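Local coordinates for protein F-93 (Sulfolobus virus 1, PDB 1TBX) that probably acts as a homodimeric winged-helix transcription factor that recognises a palindromic or pseudo-palindromic DNA target sequence, at residues A[8-16]-A[28-38]; A[51-59]-A[68-76]. All coordinates share one frame; numbering follows the deposited sequence.

Interaction 1 (A[8-16]-A[28-38]); sequences YPEAIVLAY and LYKKVNAEFPM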
loop_
_atom_site.group_PDB
_atom_site.type_symbol
_atom_site.label_atom_id
_atom_site.label_comp_id
_atom_site.label_asym_id
_atom_site.label_seq_id
_atom_site.Cartn_x
_atom_site.Cartn_y
_atom_site.Cartn_z
ATOM N N TYR A 8 -0.268 0.959 4.742
ATOM C CA TYR A 8 -0.168 0.904 6.172
ATOM C C TYR A 8 1.310 0.900 6.572
ATOM O O TYR A 8 2.189 0.727 5.714
ATOM C CB TYR A 8 -0.802 -0.389 6.627
ATOM C CG TYR A 8 -2.290 -0.351 6.797
ATOM C CD1 TYR A 8 -3.148 -0.849 5.804
ATOM C CD2 TYR A 8 -2.852 0.133 7.956
ATOM C CE1 TYR A 8 -4.520 -0.859 5.986
ATOM C CE2 TYR A 8 -4.202 0.134 8.139
ATOM C CZ TYR A 8 -5.040 -0.359 7.164
ATOM O OH TYR A 8 -6.407 -0.341 7.404
ATOM N N PRO A 9 1.597 1.080 7.865
ATOM C CA PRO A 9 2.990 1.056 8.344
ATOM C C PRO A 9 3.771 -0.210 8.029
ATOM O O PRO A 9 4.945 -0.144 7.634
ATOM C CB PRO A 9 2.843 1.240 9.835
ATOM C CG PRO A 9 1.628 2.139 9.902
ATOM C CD PRO A 9 0.643 1.426 8.939
ATOM N N GLU A 10 3.126 -1.352 8.186
ATOM C CA GLU A 10 3.754 -2.627 7.893
ATOM C C GLU A 10 4.320 -2.632 6.472
ATOM O O GLU A 10 5.430 -3.140 6.218
ATOM C CB GLU A 10 2.673 -3.656 8.071
ATOM C CG GLU A 10 1.472 -3.003 8.754
ATOM C CD GLU A 10 0.177 -3.314 8.051
ATOM O OE1 GLU A 10 0.243 -4.060 7.078
ATOM O OE2 GLU A 10 -0.914 -2.851 8.458
ATOM N N ALA A 11 3.571 -2.027 5.540
ATOM C CA ALA A 11 4.028 -1.912 4.157
ATOM C C ALA A 11 5.262 -1.012 4.031
ATOM O O ALA A 11 6.241 -1.382 3.391
ATOM C CB ALA A 11 2.896 -1.438 3.248
ATOM N N ILE A 12 5.229 0.173 4.630
ATOM C CA ILE A 12 6.392 1.052 4.534
ATOM C C ILE A 12 7.640 0.394 5.146
ATOM O O ILE A 12 8.693 0.318 4.481
ATOM C CB ILE A 12 6.109 2.390 5.196
ATOM C CG1 ILE A 12 4.916 3.023 4.499
ATOM C CG2 ILE A 12 7.298 3.300 5.061
ATOM C CD1 ILE A 12 4.187 4.019 5.337
ATOM N N VAL A 13 7.502 -0.090 6.386
ATOM C CA VAL A 13 8.586 -0.652 7.150
ATOM C C VAL A 13 9.147 -1.798 6.341
ATOM O O VAL A 13 10.336 -1.864 6.096
ATOM C CB VAL A 13 8.085 -1.136 8.493
ATOM C CG1 VAL A 13 9.195 -1.912 9.206
ATOM C CG2 VAL A 13 7.484 0.089 9.377
ATOM N N LEU A 14 8.292 -2.659 5.827
ATOM C CA LEU A 14 8.774 -3.752 4.999
ATOM C C LEU A 14 9.613 -3.295 3.775
ATOM O O LEU A 14 10.712 -3.808 3.519
ATOM C CB LEU A 14 7.581 -4.623 4.565
ATOM C CG LEU A 14 7.976 -6.029 4.113
ATOM C CD1 LEU A 14 8.846 -6.648 5.189
ATOM C CD2 LEU A 14 6.746 -6.901 3.772
ATOM N N ALA A 15 9.081 -2.337 3.021
ATOM C CA ALA A 15 9.741 -1.806 1.834
ATOM C C ALA A 15 11.102 -1.263 2.202
ATOM O O ALA A 15 12.082 -1.528 1.527
ATOM C CB ALA A 15 8.913 -0.702 1.242
ATOM N N TYR A 16 11.169 -0.516 3.295
ATOM C CA TYR A 16 12.415 0.129 3.680
ATOM C C TYR A 16 13.500 -0.843 4.118
ATOM O O TYR A 16 14.705 -0.559 3.996
ATOM C CB TYR A 16 12.141 1.182 4.734
ATOM C CG TYR A 16 11.748 2.450 4.051
ATOM C CD1 TYR A 16 10.482 2.595 3.434
ATOM C CD2 TYR A 16 12.671 3.501 3.933
ATOM C CE1 TYR A 16 10.154 3.795 2.753
ATOM C CE2 TYR A 16 12.356 4.697 3.269
ATOM C CZ TYR A 16 11.115 4.844 2.688
ATOM O OH TYR A 16 10.876 6.036 2.042
ATOM N N LEU A 28 16.293 1.703 11.536
ATOM C CA LEU A 28 15.290 1.523 10.494
ATOM C C LEU A 28 14.144 2.464 10.794
ATOM O O LEU A 28 13.636 3.112 9.902
ATOM C CB LEU A 28 14.790 0.086 10.373
ATOM C CG LEU A 28 13.680 -0.080 9.304
ATOM C CD1 LEU A 28 14.226 0.081 7.856
ATOM C CD2 LEU A 28 12.832 -1.369 9.418
ATOM N N TYR A 29 13.774 2.578 12.059
ATOM C CA TYR A 29 12.806 3.557 12.412
ATOM C C TYR A 29 13.180 4.982 11.979
ATOM O O TYR A 29 12.333 5.678 11.413
ATOM C CB TYR A 29 12.565 3.565 13.897
ATOM C CG TYR A 29 11.697 4.742 14.246
ATOM C CD1 TYR A 29 10.399 4.841 13.746
ATOM C CD2 TYR A 29 12.182 5.782 14.987
ATOM C CE1 TYR A 29 9.609 5.906 14.050
ATOM C CE2 TYR A 29 11.379 6.859 15.323
ATOM C CZ TYR A 29 10.106 6.908 14.841
ATOM O OH TYR A 29 9.325 7.973 15.108
ATOM N N LYS A 30 14.404 5.436 12.269
ATOM C CA LYS A 30 14.805 6.786 11.881
ATOM C C LYS A 30 14.629 7.037 10.390
ATOM O O LYS A 30 14.132 8.077 9.966
ATOM C CB LYS A 30 16.229 7.053 12.253
ATOM C CG LYS A 30 16.382 7.359 13.694
ATOM C CD LYS A 30 17.798 7.123 14.080
ATOM C CE LYS A 30 18.440 8.481 14.347
ATOM N NZ LYS A 30 19.897 8.523 14.015
ATOM N N LYS A 31 15.003 6.060 9.604
ATOM C CA LYS A 31 14.990 6.151 8.164
ATOM C C LYS A 31 13.556 6.261 7.611
ATOM O O LYS A 31 13.262 7.130 6.787
ATOM C CB LYS A 31 15.613 4.869 7.644
ATOM C CG LYS A 31 16.078 4.914 6.254
ATOM C CD LYS A 31 17.004 3.729 6.000
ATOM C CE LYS A 31 18.396 3.985 6.545
ATOM N NZ LYS A 31 19.208 4.758 5.576
ATOM N N VAL A 32 12.693 5.346 8.051
ATOM C CA VAL A 32 11.300 5.297 7.664
ATOM C C VAL A 32 10.698 6.650 8.013
ATOM O O VAL A 32 10.105 7.352 7.165
ATOM C CB VAL A 32 10.548 4.138 8.401
ATOM C CG1 VAL A 32 9.055 4.324 8.398
ATOM C CG2 VAL A 32 10.877 2.789 7.755
ATOM N N ASN A 33 10.893 7.043 9.263
ATOM C CA ASN A 33 10.298 8.242 9.766
ATOM C C ASN A 33 10.707 9.543 9.034
ATOM O O ASN A 33 9.889 10.460 8.877
ATOM C CB ASN A 33 10.569 8.301 11.239
ATOM C CG ASN A 33 9.997 9.512 11.841
ATOM O OD1 ASN A 33 8.779 9.633 11.988
ATOM N ND2 ASN A 33 10.858 10.472 12.134
ATOM N N ALA A 34 11.963 9.588 8.589
ATOM C CA ALA A 34 12.527 10.651 7.741
ATOM C C ALA A 34 11.762 10.861 6.429
ATOM O O ALA A 34 11.926 11.898 5.803
ATOM C CB ALA A 34 14.015 10.347 7.424
ATOM N N GLU A 35 10.940 9.893 6.015
ATOM C CA GLU A 35 10.226 9.973 4.741
ATOM C C GLU A 35 8.726 9.832 4.879
ATOM O O GLU A 35 7.980 10.438 4.143
ATOM C CB GLU A 35 10.662 8.829 3.843
ATOM C CG GLU A 35 12.130 8.827 3.509
ATOM C CD GLU A 35 12.389 8.949 2.030
ATOM O OE1 GLU A 35 11.449 9.276 1.274
ATOM O OE2 GLU A 35 13.536 8.745 1.617
ATOM N N PHE A 36 8.307 8.968 5.788
ATOM C CA PHE A 36 6.925 8.700 6.067
ATOM C C PHE A 36 6.715 8.796 7.569
ATOM O O PHE A 36 6.653 7.761 8.241
ATOM C CB PHE A 36 6.639 7.282 5.634
ATOM C CG PHE A 36 6.545 7.133 4.177
ATOM C CD1 PHE A 36 7.614 6.619 3.456
ATOM C CD2 PHE A 36 5.386 7.529 3.499
ATOM C CE1 PHE A 36 7.531 6.489 2.093
ATOM C CE2 PHE A 36 5.300 7.411 2.140
ATOM C CZ PHE A 36 6.381 6.882 1.422
ATOM N N PRO A 37 6.604 10.007 8.119
ATOM C CA PRO A 37 6.561 10.184 9.601
ATOM C C PRO A 37 5.572 9.241 10.304
ATOM O O PRO A 37 4.403 9.147 9.921
ATOM C CB PRO A 37 6.086 11.618 9.781
ATOM C CG PRO A 37 6.546 12.291 8.519
ATOM C CD PRO A 37 6.464 11.281 7.395
HETATM N N MSE A 38 6.056 8.483 11.272
HETATM C CA MSE A 38 5.149 7.744 12.119
HETATM C C MSE A 38 5.693 7.748 13.528
HETATM O O MSE A 38 6.840 8.171 13.780
HETATM C CB MSE A 38 4.903 6.344 11.584
HETATM C CG MSE A 38 5.861 5.303 12.053
HETATM SE SE MSE A 38 6.155 3.913 10.702
HETATM C CE MSE A 38 5.390 2.348 11.443
#

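Interaction 2 (A[51-59]-A[68-76]); sequences IQEGFVKER and YLTEKGKLF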
loop_
_atom_site.group_PDB
_atom_site.type_symbol
_atom_site.label_atom_id
_atom_site.label_comp_id
_atom_site.label_asym_id
_atom_site.label_seq_id
_atom_site.Cartn_x
_atom_site.Cartn_y
_atom_site.Cartn_z
ATOM N N ILE A 51 7.156 -9.572 12.085
ATOM C CA ILE A 51 7.787 -10.712 12.722
ATOM C C ILE A 51 6.744 -11.798 12.911
ATOM O O ILE A 51 7.002 -12.956 12.593
ATOM C CB ILE A 51 8.418 -10.345 14.088
ATOM C CG1 ILE A 51 9.825 -9.806 13.913
ATOM C CG2 ILE A 51 8.549 -11.559 14.973
ATOM C CD1 ILE A 51 10.232 -8.843 14.988
ATOM N N GLN A 52 5.565 -11.430 13.405
ATOM C CA GLN A 52 4.547 -12.422 13.737
ATOM C C GLN A 52 4.002 -13.122 12.525
ATOM O O GLN A 52 3.658 -14.296 12.600
ATOM C CB GLN A 52 3.366 -11.793 14.428
ATOM C CG GLN A 52 3.204 -12.235 15.853
ATOM C CD GLN A 52 2.913 -11.049 16.746
ATOM O OE1 GLN A 52 2.165 -10.139 16.355
ATOM N NE2 GLN A 52 3.514 -11.028 17.922
ATOM N N GLU A 53 3.895 -12.386 11.418
ATOM C CA GLU A 53 3.409 -12.941 10.162
ATOM C C GLU A 53 4.529 -13.456 9.259
ATOM O O GLU A 53 4.293 -13.790 8.093
ATOM C CB GLU A 53 2.537 -11.944 9.420
ATOM C CG GLU A 53 1.266 -11.576 10.161
ATOM C CD GLU A 53 0.390 -12.760 10.535
ATOM O OE1 GLU A 53 0.089 -13.605 9.664
ATOM O OE2 GLU A 53 -0.015 -12.822 11.713
ATOM N N GLY A 54 5.744 -13.515 9.797
ATOM C CA GLY A 54 6.816 -14.260 9.166
ATOM C C GLY A 54 7.476 -13.632 7.951
ATOM O O GLY A 54 8.019 -14.363 7.103
ATOM N N PHE A 55 7.426 -12.295 7.883
ATOM C CA PHE A 55 8.099 -11.518 6.857
ATOM C C PHE A 55 9.479 -11.032 7.271
ATOM O O PHE A 55 10.325 -10.816 6.412
ATOM C CB PHE A 55 7.292 -10.301 6.544
ATOM C CG PHE A 55 5.957 -10.598 5.957
ATOM C CD1 PHE A 55 4.809 -10.512 6.731
ATOM C CD2 PHE A 55 5.828 -10.925 4.617
ATOM C CE1 PHE A 55 3.559 -10.744 6.195
ATOM C CE2 PHE A 55 4.568 -11.175 4.081
ATOM C CZ PHE A 55 3.437 -11.074 4.884
ATOM N N VAL A 56 9.710 -10.866 8.578
ATOM C CA VAL A 56 10.932 -10.247 9.106
ATOM C C VAL A 56 11.445 -11.062 10.276
ATOM O O VAL A 56 10.656 -11.663 11.023
ATOM C CB VAL A 56 10.618 -8.820 9.605
ATOM C CG1 VAL A 56 11.725 -8.229 10.455
ATOM C CG2 VAL A 56 10.301 -7.895 8.429
ATOM N N LYS A 57 12.763 -11.085 10.441
ATOM C CA LYS A 57 13.365 -11.705 11.617
ATOM C C LYS A 57 14.145 -10.655 12.396
ATOM O O LYS A 57 14.800 -9.816 11.805
ATOM C CB LYS A 57 14.251 -12.902 11.233
ATOM C CG LYS A 57 13.501 -14.259 11.279
ATOM C CD LYS A 57 14.101 -15.367 10.340
ATOM C CE LYS A 57 13.256 -16.696 10.350
ATOM N NZ LYS A 57 14.044 -17.989 10.507
ATOM N N GLU A 58 14.052 -10.674 13.718
ATOM C CA GLU A 58 14.887 -9.789 14.499
ATOM C C GLU A 58 15.899 -10.557 15.345
ATOM O O GLU A 58 15.492 -11.369 16.182
ATOM C CB GLU A 58 14.039 -8.904 15.398
ATOM C CG GLU A 58 14.854 -7.928 16.245
ATOM C CD GLU A 58 13.961 -6.963 16.970
ATOM O OE1 GLU A 58 14.177 -5.729 16.844
ATOM O OE2 GLU A 58 13.020 -7.458 17.639
ATOM N N ARG A 59 17.199 -10.292 15.147
ATOM C CA ARG A 59 18.271 -10.884 15.980
ATOM C C ARG A 59 19.060 -9.851 16.789
ATOM O O ARG A 59 19.265 -8.713 16.345
ATOM C CB ARG A 59 19.250 -11.704 15.141
ATOM C CG ARG A 59 18.625 -12.705 14.146
ATOM C CD ARG A 59 19.660 -13.481 13.311
ATOM N NE ARG A 59 19.542 -13.213 11.878
ATOM C CZ ARG A 59 20.477 -13.515 10.969
ATOM N NH1 ARG A 59 21.618 -14.104 11.335
ATOM N NH2 ARG A 59 20.264 -13.241 9.676
ATOM N N TYR A 68 16.261 -8.653 9.659
ATOM C CA TYR A 68 16.524 -9.336 8.406
ATOM C C TYR A 68 15.209 -9.637 7.759
ATOM O O TYR A 68 14.149 -9.610 8.406
ATOM C CB TYR A 68 17.405 -10.572 8.621
ATOM C CG TYR A 68 18.702 -10.152 9.301
ATOM C CD1 TYR A 68 18.713 -9.884 10.673
ATOM C CD2 TYR A 68 19.883 -9.920 8.565
ATOM C CE1 TYR A 68 19.857 -9.437 11.319
ATOM C CE2 TYR A 68 21.047 -9.470 9.202
ATOM C CZ TYR A 68 21.030 -9.239 10.591
ATOM O OH TYR A 68 22.147 -8.802 11.304
ATOM N N LEU A 69 15.278 -9.851 6.452
ATOM C CA LEU A 69 14.101 -10.180 5.679
ATOM C C LEU A 69 13.994 -11.663 5.617
ATOM O O LEU A 69 14.955 -12.396 5.804
ATOM C CB LEU A 69 14.163 -9.613 4.273
ATOM C CG LEU A 69 13.762 -8.146 4.170
ATOM C CD1 LEU A 69 14.065 -7.670 2.757
ATOM C CD2 LEU A 69 12.298 -7.966 4.507
ATOM N N THR A 70 12.791 -12.103 5.358
ATOM C CA THR A 70 12.490 -13.490 5.337
ATOM C C THR A 70 12.401 -13.813 3.857
ATOM O O THR A 70 12.378 -12.890 3.034
ATOM C CB THR A 70 11.199 -13.589 6.086
ATOM O OG1 THR A 70 11.353 -14.546 7.131
ATOM C CG2 THR A 70 10.011 -14.005 5.214
ATOM N N GLU A 71 12.406 -15.091 3.495
ATOM C CA GLU A 71 12.157 -15.475 2.112
ATOM C C GLU A 71 10.917 -14.764 1.542
ATOM O O GLU A 71 11.012 -14.038 0.539
ATOM C CB GLU A 71 11.999 -16.977 2.056
ATOM C CG GLU A 71 13.321 -17.694 1.899
ATOM C CD GLU A 71 13.331 -18.641 0.702
ATOM O OE1 GLU A 71 12.568 -18.414 -0.276
ATOM O OE2 GLU A 71 14.104 -19.623 0.736
ATOM N N LYS A 72 9.774 -14.937 2.213
ATOM C CA LYS A 72 8.515 -14.271 1.821
ATOM C C LYS A 72 8.521 -12.729 1.999
ATOM O O LYS A 72 7.828 -12.009 1.278
ATOM C CB LYS A 72 7.261 -14.989 2.419
ATOM C CG LYS A 72 6.453 -14.353 3.559
ATOM C CD LYS A 72 5.908 -15.446 4.485
ATOM C CE LYS A 72 4.851 -14.944 5.482
ATOM N NZ LYS A 72 3.519 -15.652 5.461
ATOM N N GLY A 73 9.319 -12.235 2.937
ATOM C CA GLY A 73 9.489 -10.807 3.084
ATOM C C GLY A 73 10.273 -10.232 1.919
ATOM O O GLY A 73 9.915 -9.169 1.399
ATOM N N LYS A 74 11.341 -10.926 1.505
ATOM C CA LYS A 74 12.222 -10.436 0.448
ATOM C C LYS A 74 11.411 -10.299 -0.818
ATOM O O LYS A 74 11.509 -9.279 -1.496
ATOM C CB LYS A 74 13.410 -11.376 0.209
ATOM C CG LYS A 74 14.827 -10.824 0.561
ATOM C CD LYS A 74 15.846 -11.988 0.704
ATOM C CE LYS A 74 17.111 -11.609 1.489
ATOM N NZ LYS A 74 17.525 -12.588 2.594
ATOM N N LEU A 75 10.590 -11.309 -1.114
ATOM C CA LEU A 75 9.732 -11.294 -2.293
ATOM C C LEU A 75 8.751 -10.139 -2.265
ATOM O O LEU A 75 8.699 -9.324 -3.193
ATOM C CB LEU A 75 9.037 -12.647 -2.449
ATOM C CG LEU A 75 10.109 -13.598 -3.024
ATOM C CD1 LEU A 75 9.920 -15.094 -2.685
ATOM C CD2 LEU A 75 10.317 -13.338 -4.555
ATOM N N PHE A 76 8.013 -10.020 -1.177
ATOM C CA PHE A 76 7.021 -8.943 -1.037
ATOM C C PHE A 76 7.622 -7.538 -0.976
ATOM O O PHE A 76 7.156 -6.636 -1.677
ATOM C CB PHE A 76 6.186 -9.181 0.209
ATOM C CG PHE A 76 4.873 -8.457 0.220
ATOM C CD1 PHE A 76 4.287 -8.004 -0.964
ATOM C CD2 PHE A 76 4.197 -8.255 1.435
ATOM C CE1 PHE A 76 3.048 -7.316 -0.931
ATOM C CE2 PHE A 76 2.961 -7.587 1.481
ATOM C CZ PHE A 76 2.390 -7.114 0.295
#

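Interaction 1 (A[8-16]-A[28-38])
Tyr16 and Val32 meet near the centre of this contact, where helix 9-16 packs across helix 28-33 at 112° and against the residues that follow it, in the winged-helix domain. Val32 CG2 lies 3.6 Å from Tyr16 CB. Leu28 reaches the same carbon with CD1. Its other methyl, CD2, lies 3.7 Å from Val13 CG1.

The tight part is apolar and branched. Ile12 CG2 stands anti to the backbone N (chi1 -59° for CG1), and this lets it touch both Val32 CG1 (3.9 Å) and Phe36 CD1 (3.7 Å). Ile12 CG1 lies over one face of the Phe36 ring, while Tyr16 CZ and OH lie at the ring's edge, near its plane. Beyond the helix, the bent side chain of Met38, modelled as selenomethionine, brings CE to 3.7 Å from Val13 CG2 and against the Pro9 ring.

The side toward solvent, at Lys31 and Glu35, is looser. Lys31 offers only CG to the edge of the Tyr16 ring, and its amine leads away. Glu35 lies beside Tyr16 OH, but the geometry is too poor for a hydrogen bond. Lys81 of helix 71-94 makes a cation-pi contact with Tyr16, and Lys88 touches both Tyr16 and Glu35.

The two segments are therefore held together by the fit of methyls and rings, without directional polar bonds between them.

Interaction 2 (A[51-59]-A[68-76])
Lys57 and Tyr68 form an antiparallel hydrogen-bonded pair in the two-stranded wing of the winged-helix fold. The contact also includes the turn before the wing and the start of helix 71-94.

Backbone bonds hold the strands. Lys57 N donates to Tyr68 O at 2.9 Å, from above the carbonyl plane. The return bond, from Tyr68 N to Lys57 O, is 2.8 Å long, nearly straight at 171°, and in the carbonyl plane. Past the strand ends, Thr70 N bonds to Phe55 O at 3.0 Å, again from above the plane. Gly54, with positive phi, is the C-prime residue of the Schellman motif that ends helix 40-52 and turns the chain into the wing.

Apolar contacts line the inner side. Val56 and Leu69 form a non-hydrogen-bonded pair with both side chains on the same face, and both touch Leu17 of helix 9-17. Phe55 CE2 comes 4.0 Å from Phe76 CD2. Phe6 of the second subunit meets both phenyl rings edge-to-face, so this corner belongs to the dimer interface.

Two cations lie over rings. Lys72 places CE over one face of Phe55 in a CH-pi contact, 4.1 Å from the centroid, and its NZ is farther out in a longer cation-pi contact. The Arg59 chain bends at chi3 (-117°), and its guanidinium lies over Tyr68, with CZ 4.0 Å from the centroid. The planes are 44° apart, so the group is tilted over the ring. Glu61 pairs with Arg59 NH1 in a salt bridge. The other terminal nitrogen, Arg59 NH2, approaches the ring face most closely, 3.5 Å from Tyr68 CG.

Interaction 1 is a buried contact near the centre of the chain, whereas interaction 2 is farther out and only partly buried. The first joins helix 9-16 to helix 28-33 and the residues after it, through side chains. The second joins the wing strands and the elements flanking them, and adds backbone bonds and two cation-pi contacts, one on the outer face of the wing and one beside the second subunit. They share no segment, but Leu14 of helix 9-16 packs on Val56, Leu69 and Phe76 of interaction 2. Helix 40-52 follows helix 25-33 in the chain and leads into the wing. Both contacts border the second subunit, whose Phe6 packs on Leu14 and whose Tyr8 stacks on Tyr8.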